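Protein (hdlp (histone deacetylase-like protein)) (Aquifex aeolicus, PDB 1C3P) probably acts as a zinc-dependent deacetylase, as a bacterial relative of the histone deacetylases with an alpha/beta fold. Local coordinates at residues 18-23 / 89-94; 71-76 / 97-102. All coordinates share one frame; numbering follows the deposited sequence.

Contacts 1 and 2 show how the chemistry of a contact follows its place in the fold. Both are partly buried and lie well out from the middle of the chain, about 18 Å and 22 Å from its centre to theirs. They are joined along the chain: the loop carrying 89-94 runs into helix 98-118, whose first turn serves contact 2, and Pro-94 O packs against Met-99 CE. Contact 1 joins two irregular loops, not far from the zinc-binding residues, through rings, prolines and weak hydrogen bonds. Contact 2, away from the metal site, sets helix against helix through a carboxylate bound by two main-chain N-H groups and a threonine hydroxyl.

Contact 1 of 2, residues 18-23 / 89-94; sequences PKNHPL and GGYENP
His-21 and Tyr-91 tie together the loop that follows strand 4-8 and the loop that leads into helix 98-118. The His-21 ring swings toward 89-94 because CG stands anti to the backbone N (chi1 -157°). Beyond CB and CG, ND1 gives a weak, bent hydrogen bond to Tyr-91 O, 3.4 Å away with an N-H...O angle of 140°. CE1 comes to 3.0 Å from Glu-92 O, a buried carbonyl oxygen without a hydrogen-bonding partner. Both oxygens lie at the edge of the imidazole, near its plane, while Pro-22 CD sits over one face, toward the rim. NE2, at the tip, stays 4.0 Å from Glu-92 O. Phe-141 meets the same ring edge-to-face.

The Tyr-91 side chain reaches across to 18-23. Its OH makes a weak hydrogen bond to Asn-20 O at 3.3 Å and meets Pro-22 CD tip to tip at 3.5 Å, with Asn-20 CB at the ring edge beside CE1. Beside the histidine, Pro-18 CG rests 4.0 Å from Pro-94 CB.

An alanine in place of His-21 would probably leave Tyr-91 O without its ND1 donor and open a gap beside Glu-92 O and Phe-141. The side chain of Pro-22 is about 9 Å from those of the zinc-binding residues His-170 and Asp-258 (no zinc is bound in this model), consistent with a place in the wall of the pocket that leads to the zinc site in this family. With weak bonds and ring contacts across it, the junction depends more on shape than on strong polar pairing.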
ATOM      1  N   PRO A  18     -17.610   6.685  -2.068  1.00 41.02           N
ATOM      2  CA  PRO A  18     -18.873   6.718  -2.789  1.00 49.35           C
ATOM      3  C   PRO A  18     -18.924   6.054  -4.153  1.00 54.97           C
ATOM      4  O   PRO A  18     -17.926   5.593  -4.708  1.00 46.85           O
ATOM      5  CB  PRO A  18     -19.141   8.215  -2.896  1.00 59.04           C
ATOM      6  CG  PRO A  18     -17.750   8.738  -3.148  1.00 54.15           C
ATOM      7  CD  PRO A  18     -17.024   8.037  -2.009  1.00 48.67           C
ATOM      8  N   LYS A  19     -20.155   5.994  -4.639  1.00 60.87           N
ATOM      9  CA  LYS A  19     -20.535   5.525  -5.961  1.00 67.78           C
ATOM     10  C   LYS A  19     -19.435   4.992  -6.876  1.00 64.15           C
ATOM     11  O   LYS A  19     -18.872   3.916  -6.698  1.00 65.73           O
ATOM     12  CB  LYS A  19     -21.160   6.725  -6.657  1.00 73.26           C
ATOM     13  CG  LYS A  19     -20.196   7.918  -6.568  1.00 77.87           C
ATOM     14  CD  LYS A  19     -20.612   9.176  -7.291  1.00 81.01           C
ATOM     15  CE  LYS A  19     -19.453  10.169  -7.228  1.00 82.45           C
ATOM     16  NZ  LYS A  19     -19.752  11.485  -7.847  1.00 83.11           N
ATOM     17  N   ASN A  20     -19.196   5.823  -7.884  1.00 59.78           N
ATOM     18  CA  ASN A  20     -18.245   5.684  -8.972  1.00 59.91           C
ATOM     19  C   ASN A  20     -16.806   5.388  -8.562  1.00 53.35           C
ATOM     20  O   ASN A  20     -16.044   4.782  -9.321  1.00 59.92           O
ATOM     21  CB  ASN A  20     -18.269   6.998  -9.754  1.00 68.08           C
ATOM     22  CG  ASN A  20     -18.420   6.796 -11.240  1.00 78.73           C
ATOM     23  OD1 ASN A  20     -19.389   6.190 -11.702  1.00 78.67           O
ATOM     24  ND2 ASN A  20     -17.465   7.317 -12.006  1.00 83.22           N
ATOM     25  N   HIS A  21     -16.441   5.823  -7.363  1.00 44.23           N
ATOM     26  CA  HIS A  21     -15.079   5.674  -6.853  1.00 28.15           C
ATOM     27  C   HIS A  21     -14.505   4.252  -6.824  1.00 29.37           C
ATOM     28  O   HIS A  21     -15.181   3.303  -6.428  1.00 28.54           O
ATOM     29  CB  HIS A  21     -14.992   6.266  -5.447  1.00 31.84           C
ATOM     30  CG  HIS A  21     -13.607   6.669  -5.060  1.00 34.79           C
ATOM     31  ND1 HIS A  21     -13.169   7.974  -5.119  1.00 34.81           N
ATOM     32  CD2 HIS A  21     -12.536   5.928  -4.685  1.00 25.03           C
ATOM     33  CE1 HIS A  21     -11.891   8.024  -4.794  1.00 17.01           C
ATOM     34  NE2 HIS A  21     -11.480   6.795  -4.527  1.00 32.31           N
ATOM     35  N   PRO A  22     -13.243   4.087  -7.252  1.00 29.14           N
ATOM     36  CA  PRO A  22     -12.597   2.769  -7.257  1.00 32.84           C
ATOM     37  C   PRO A  22     -12.528   2.098  -5.873  1.00 34.37           C
ATOM     38  O   PRO A  22     -12.417   0.875  -5.778  1.00 29.17           O
ATOM     39  CB  PRO A  22     -11.206   3.083  -7.823  1.00 34.98           C
ATOM     40  CG  PRO A  22     -11.497   4.252  -8.753  1.00 30.11           C
ATOM     41  CD  PRO A  22     -12.321   5.095  -7.807  1.00 31.20           C
ATOM     42  N   LEU A  23     -12.580   2.895  -4.807  1.00 29.22           N
ATOM     43  CA  LEU A  23     -12.522   2.358  -3.445  1.00 26.49           C
ATOM     44  C   LEU A  23     -13.907   2.104  -2.837  1.00 25.81           C
ATOM     45  O   LEU A  23     -14.058   1.976  -1.615  1.00 28.45           O
ATOM     46  CB  LEU A  23     -11.693   3.290  -2.548  1.00 22.30           C
ATOM     47  CG  LEU A  23     -10.213   3.337  -2.960  1.00 21.04           C
ATOM     48  CD1 LEU A  23      -9.449   4.371  -2.116  1.00 19.35           C
ATOM     49  CD2 LEU A  23      -9.612   1.945  -2.767  1.00 26.51           C
ATOM     50  N   GLY A  89     -13.294  17.227  -1.595  1.00 18.71           N
ATOM     51  CA  GLY A  89     -14.576  17.496  -2.223  1.00 20.23           C
ATOM     52  C   GLY A  89     -14.772  17.059  -3.655  1.00 20.85           C
ATOM     53  O   GLY A  89     -15.913  16.832  -4.055  1.00 25.47           O
ATOM     54  N   GLY A  90     -13.692  16.973  -4.430  1.00 21.17           N
ATOM     55  CA  GLY A  90     -13.810  16.548  -5.822  1.00 24.44           C
ATOM     56  C   GLY A  90     -14.026  15.050  -5.960  1.00 30.60           C
ATOM     57  O   GLY A  90     -14.114  14.349  -4.959  1.00 28.13           O
ATOM     58  N   TYR A  91     -14.128  14.551  -7.194  1.00 23.38           N
ATOM     59  CA  TYR A  91     -14.318  13.118  -7.435  1.00 28.48           C
ATOM     60  C   TYR A  91     -13.226  12.280  -6.766  1.00 23.59           C
ATOM     61  O   TYR A  91     -13.469  11.203  -6.230  1.00 22.64           O
ATOM     62  CB  TYR A  91     -14.253  12.820  -8.928  1.00 29.88           C
ATOM     63  CG  TYR A  91     -14.167  11.333  -9.227  1.00 33.88           C
ATOM     64  CD1 TYR A  91     -15.284  10.506  -9.099  1.00 39.69           C
ATOM     65  CD2 TYR A  91     -12.960  10.752  -9.627  1.00 40.63           C
ATOM     66  CE1 TYR A  91     -15.204   9.138  -9.369  1.00 31.76           C
ATOM     67  CE2 TYR A  91     -12.866   9.386  -9.898  1.00 37.07           C
ATOM     68  CZ  TYR A  91     -13.993   8.589  -9.770  1.00 36.22           C
ATOM     69  OH  TYR A  91     -13.907   7.245 -10.054  1.00 44.71           O
ATOM     70  N   GLU A  92     -12.011  12.791  -6.837  1.00 23.09           N
ATOM     71  CA  GLU A  92     -10.846  12.111  -6.300  1.00 26.61           C
ATOM     72  C   GLU A  92     -10.832  11.895  -4.781  1.00 25.78           C
ATOM     73  O   GLU A  92     -10.712  10.754  -4.309  1.00 24.95           O
ATOM     74  CB  GLU A  92      -9.614  12.889  -6.768  1.00 32.57           C
ATOM     75  CG  GLU A  92      -8.289  12.462  -6.200  1.00 41.38           C
ATOM     76  CD  GLU A  92      -7.136  13.130  -6.930  1.00 49.02           C
ATOM     77  OE1 GLU A  92      -6.097  13.415  -6.278  1.00 45.51           O
ATOM     78  OE2 GLU A  92      -7.272  13.351  -8.159  1.00 38.16           O
ATOM     79  N   ASN A  93     -10.960  12.983  -4.023  1.00 21.41           N
ATOM     80  CA  ASN A  93     -10.951  12.929  -2.559  1.00 21.14           C
ATOM     81  C   ASN A  93     -12.272  13.533  -2.081  1.00 22.25           C
ATOM     82  O   ASN A  93     -12.308  14.611  -1.487  1.00 20.29           O
ATOM     83  CB  ASN A  93      -9.766  13.744  -2.051  1.00 17.27           C
ATOM     84  CG  ASN A  93      -8.490  13.411  -2.795  1.00 15.34           C
ATOM     85  OD1 ASN A  93      -8.034  12.259  -2.793  1.00 20.33           O
ATOM     86  ND2 ASN A  93      -7.909  14.410  -3.458  1.00 20.49           N
ATOM     87  N   PRO A  94     -13.375  12.798  -2.285  1.00 25.45           N
ATOM     88  CA  PRO A  94     -14.740  13.197  -1.931  1.00 23.05           C
ATOM     89  C   PRO A  94     -15.039  13.276  -0.454  1.00 26.51           C
ATOM     90  O   PRO A  94     -14.302  12.759   0.365  1.00 17.36           O
ATOM     91  CB  PRO A  94     -15.594  12.101  -2.574  1.00 28.71           C
ATOM     92  CG  PRO A  94     -14.664  11.454  -3.585  1.00 40.02           C
ATOM     93  CD  PRO A  94     -13.395  11.422  -2.807  1.00 23.03           C
TER

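Contact 2 of 2, residues 71-76 / 97-102; sequences EAERCQ and YAMFTG
Glu-73 of helix 63-75 binds the first turn of helix 98-118 from outside, its carboxylate taking the N-H groups of Phe-100 and Thr-101, where two helices pack nearly at a right angle. The axes of the short segments 71-75 and 98-102 approach to 8.6 Å, at 95° between their directions, near the C-terminal end of helix 63-75, which a Schellman motif closes with Gln-76 as its C-prime residue.

The Glu-73 chain leaves its backbone with CG anti to N and stays extended through CD, which carries the carboxylate across to the neighbouring helix. OE1 takes two donors. Thr-101 N reaches its syn lone pair at 2.8 Å in a nearly straight bond (166°), and Phe-100 N, also 2.8 Å from OE1, arrives on the syn side but 32° out of the carboxylate plane. Thr-101 OG1 donates to OE2 at 2.6 Å, so three bonds fix the rotation of the group. Tyr-97 O, another acceptor, crowds OE1 without bonding to it; the helix N-terminus would nevertheless be expected to favour a negatively charged carboxylate.

The apolar part of the same side chain is packed as well. Glu-73 CG lies 3.5 Å from Tyr-97 CD2, the carboxylate and ring planes well tilted, while Glu-73 CB is 3.6 Å from Met-99 CG. Met-99 CE extends to Ala-72 CB at 3.8 Å. At the outer side a water in the plane of the Tyr-97 ring bridges Tyr-97 OH to Arg-74 O, donating to the latter at 2.7 Å.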
ATOM      1  N   GLU A  71     -14.287  18.330  10.351  1.00 15.06           N
ATOM      2  CA  GLU A  71     -15.464  19.170  10.156  1.00 16.12           C
ATOM      3  C   GLU A  71     -16.201  18.775   8.879  1.00 16.48           C
ATOM      4  O   GLU A  71     -17.430  18.642   8.867  1.00 17.20           O
ATOM      5  CB  GLU A  71     -15.052  20.640  10.073  1.00 16.12           C
ATOM      6  CG  GLU A  71     -16.214  21.576   9.874  1.00 20.26           C
ATOM      7  CD  GLU A  71     -16.989  21.849  11.155  1.00 32.31           C
ATOM      8  OE1 GLU A  71     -17.844  22.764  11.143  1.00 27.07           O
ATOM      9  OE2 GLU A  71     -16.741  21.163  12.169  1.00 24.85           O
ATOM     10  N   ALA A  72     -15.456  18.576   7.796  1.00 15.68           N
ATOM     11  CA  ALA A  72     -16.077  18.189   6.534  1.00 16.07           C
ATOM     12  C   ALA A  72     -16.854  16.885   6.677  1.00 19.07           C
ATOM     13  O   ALA A  72     -17.984  16.762   6.195  1.00 15.92           O
ATOM     14  CB  ALA A  72     -15.018  18.023   5.453  1.00 17.21           C
ATOM     15  N   GLU A  73     -16.253  15.901   7.340  1.00 15.86           N
ATOM     16  CA  GLU A  73     -16.930  14.627   7.483  1.00 15.50           C
ATOM     17  C   GLU A  73     -18.199  14.647   8.332  1.00 20.36           C
ATOM     18  O   GLU A  73     -19.251  14.160   7.896  1.00 17.74           O
ATOM     19  CB  GLU A  73     -15.977  13.589   8.062  1.00 14.12           C
ATOM     20  CG  GLU A  73     -16.623  12.239   8.236  1.00 14.24           C
ATOM     21  CD  GLU A  73     -15.705  11.244   8.913  1.00 17.23           C
ATOM     22  OE1 GLU A  73     -14.815  10.696   8.235  1.00 18.51           O
ATOM     23  OE2 GLU A  73     -15.870  11.025  10.135  1.00 20.88           O
ATOM     24  N   ARG A  74     -18.125  15.206   9.535  1.00 21.57           N
ATOM     25  CA  ARG A  74     -19.305  15.166  10.387  1.00 19.48           C
ATOM     26  C   ARG A  74     -20.445  16.055   9.926  1.00 16.86           C
ATOM     27  O   ARG A  74     -21.604  15.747  10.178  1.00 15.41           O
ATOM     28  CB  ARG A  74     -18.950  15.468  11.858  1.00 18.48           C
ATOM     29  CG  ARG A  74     -18.469  16.864  12.157  1.00 14.96           C
ATOM     30  CD  ARG A  74     -18.084  16.993  13.637  1.00 15.05           C
ATOM     31  NE  ARG A  74     -17.998  18.407  13.942  1.00 18.16           N
ATOM     32  CZ  ARG A  74     -19.030  19.164  14.303  1.00 16.31           C
ATOM     33  NH1 ARG A  74     -20.249  18.639  14.426  1.00 19.74           N
ATOM     34  NH2 ARG A  74     -18.852  20.476  14.449  1.00 14.73           N
ATOM     35  N   CYS A  75     -20.126  17.154   9.258  1.00 17.56           N
ATOM     36  CA  CYS A  75     -21.177  18.052   8.767  1.00 18.24           C
ATOM     37  C   CYS A  75     -21.514  17.708   7.315  1.00 15.81           C
ATOM     38  O   CYS A  75     -22.401  18.313   6.699  1.00 17.79           O
ATOM     39  CB  CYS A  75     -20.728  19.511   8.880  1.00 20.94           C
ATOM     40  SG  CYS A  75     -20.482  20.093  10.579  1.00 19.30           S
ATOM     41  N   GLN A  76     -20.784  16.735   6.780  1.00 15.63           N
ATOM     42  CA  GLN A  76     -20.966  16.248   5.419  1.00 23.22           C
ATOM     43  C   GLN A  76     -20.984  17.413   4.427  1.00 23.43           C
ATOM     44  O   GLN A  76     -21.977  17.663   3.743  1.00 19.93           O
ATOM     45  CB  GLN A  76     -22.265  15.431   5.356  1.00 22.99           C
ATOM     46  CG  GLN A  76     -22.276  14.419   4.236  1.00 44.69           C
ATOM     47  CD  GLN A  76     -21.205  13.366   4.423  1.00 47.78           C
ATOM     48  OE1 GLN A  76     -20.047  13.689   4.663  1.00 62.95           O
ATOM     49  NE2 GLN A  76     -21.581  12.106   4.298  1.00 45.96           N
ATOM     50  N   TYR A  97     -17.431   9.207   4.991  1.00 17.51           N
ATOM     51  CA  TYR A  97     -16.913   8.843   6.300  1.00 20.69           C
ATOM     52  C   TYR A  97     -15.577   8.102   6.238  1.00 20.12           C
ATOM     53  O   TYR A  97     -15.012   7.717   7.259  1.00 19.76           O
ATOM     54  CB  TYR A  97     -17.949   8.071   7.121  1.00 21.82           C
ATOM     55  CG  TYR A  97     -19.078   8.977   7.579  1.00 22.72           C
ATOM     56  CD1 TYR A  97     -20.208   9.193   6.784  1.00 28.47           C
ATOM     57  CD2 TYR A  97     -18.973   9.681   8.778  1.00 19.74           C
ATOM     58  CE1 TYR A  97     -21.208  10.093   7.177  1.00 24.45           C
ATOM     59  CE2 TYR A  97     -19.965  10.583   9.181  1.00 21.63           C
ATOM     60  CZ  TYR A  97     -21.076  10.783   8.379  1.00 23.13           C
ATOM     61  OH  TYR A  97     -22.046  11.677   8.785  1.00 28.54           O
ATOM     62  N   ALA A  98     -15.058   7.909   5.039  1.00 18.56           N
ATOM     63  CA  ALA A  98     -13.755   7.287   4.925  1.00 22.23           C
ATOM     64  C   ALA A  98     -12.736   8.408   5.083  1.00 23.56           C
ATOM     65  O   ALA A  98     -11.602   8.167   5.467  1.00 20.14           O
ATOM     66  CB  ALA A  98     -13.577   6.644   3.553  1.00 27.92           C
ATOM     67  N   MET A  99     -13.157   9.644   4.826  1.00 16.84           N
ATOM     68  CA  MET A  99     -12.195  10.757   4.849  1.00 17.60           C
ATOM     69  C   MET A  99     -11.507  11.000   6.174  1.00 18.98           C
ATOM     70  O   MET A  99     -10.358  11.439   6.204  1.00 18.21           O
ATOM     71  CB  MET A  99     -12.849  12.049   4.348  1.00 17.05           C
ATOM     72  CG  MET A  99     -13.611  12.821   5.396  1.00 11.16           C
ATOM     73  SD  MET A  99     -14.674  14.026   4.543  1.00 16.54           S
ATOM     74  CE  MET A  99     -13.425  15.049   3.694  1.00 17.83           C
ATOM     75  N   PHE A 100     -12.193  10.752   7.281  1.00 12.87           N
ATOM     76  CA  PHE A 100     -11.513  10.924   8.566  1.00 17.13           C
ATOM     77  C   PHE A 100     -11.647   9.699   9.468  1.00 20.54           C
ATOM     78  O   PHE A 100     -10.654   9.199   9.988  1.00 21.45           O
ATOM     79  CB  PHE A 100     -12.028  12.141   9.336  1.00 15.23           C
ATOM     80  CG  PHE A 100     -11.295  12.363  10.619  1.00 15.20           C
ATOM     81  CD1 PHE A 100     -10.005  12.891  10.612  1.00 22.96           C
ATOM     82  CD2 PHE A 100     -11.847  11.941  11.833  1.00 17.12           C
ATOM     83  CE1 PHE A 100      -9.271  12.992  11.797  1.00 19.23           C
ATOM     84  CE2 PHE A 100     -11.118  12.037  13.019  1.00 16.99           C
ATOM     85  CZ  PHE A 100      -9.827  12.561  13.001  1.00 17.78           C
ATOM     86  N   THR A 101     -12.862   9.200   9.655  1.00 18.02           N
ATOM     87  CA  THR A 101     -13.032   8.038  10.529  1.00 15.25           C
ATOM     88  C   THR A 101     -12.323   6.803   9.979  1.00 14.12           C
ATOM     89  O   THR A 101     -11.514   6.200  10.669  1.00 16.86           O
ATOM     90  CB  THR A 101     -14.521   7.750  10.746  1.00 16.33           C
ATOM     91  OG1 THR A 101     -15.123   8.890  11.376  1.00 16.01           O
ATOM     92  CG2 THR A 101     -14.718   6.551  11.646  1.00 16.31           C
ATOM     93  N   GLY A 102     -12.621   6.442   8.734  1.00 13.77           N
ATOM     94  CA  GLY A 102     -11.978   5.288   8.119  1.00 16.29           C
ATOM     95  C   GLY A 102     -10.480   5.526   8.000  1.00 16.75           C
ATOM     96  O   GLY A 102      -9.681   4.645   8.292  1.00 14.48           O
TER
HETATM   97  O   HOH W   1     -22.046  13.206  10.994  1.00 29.81           O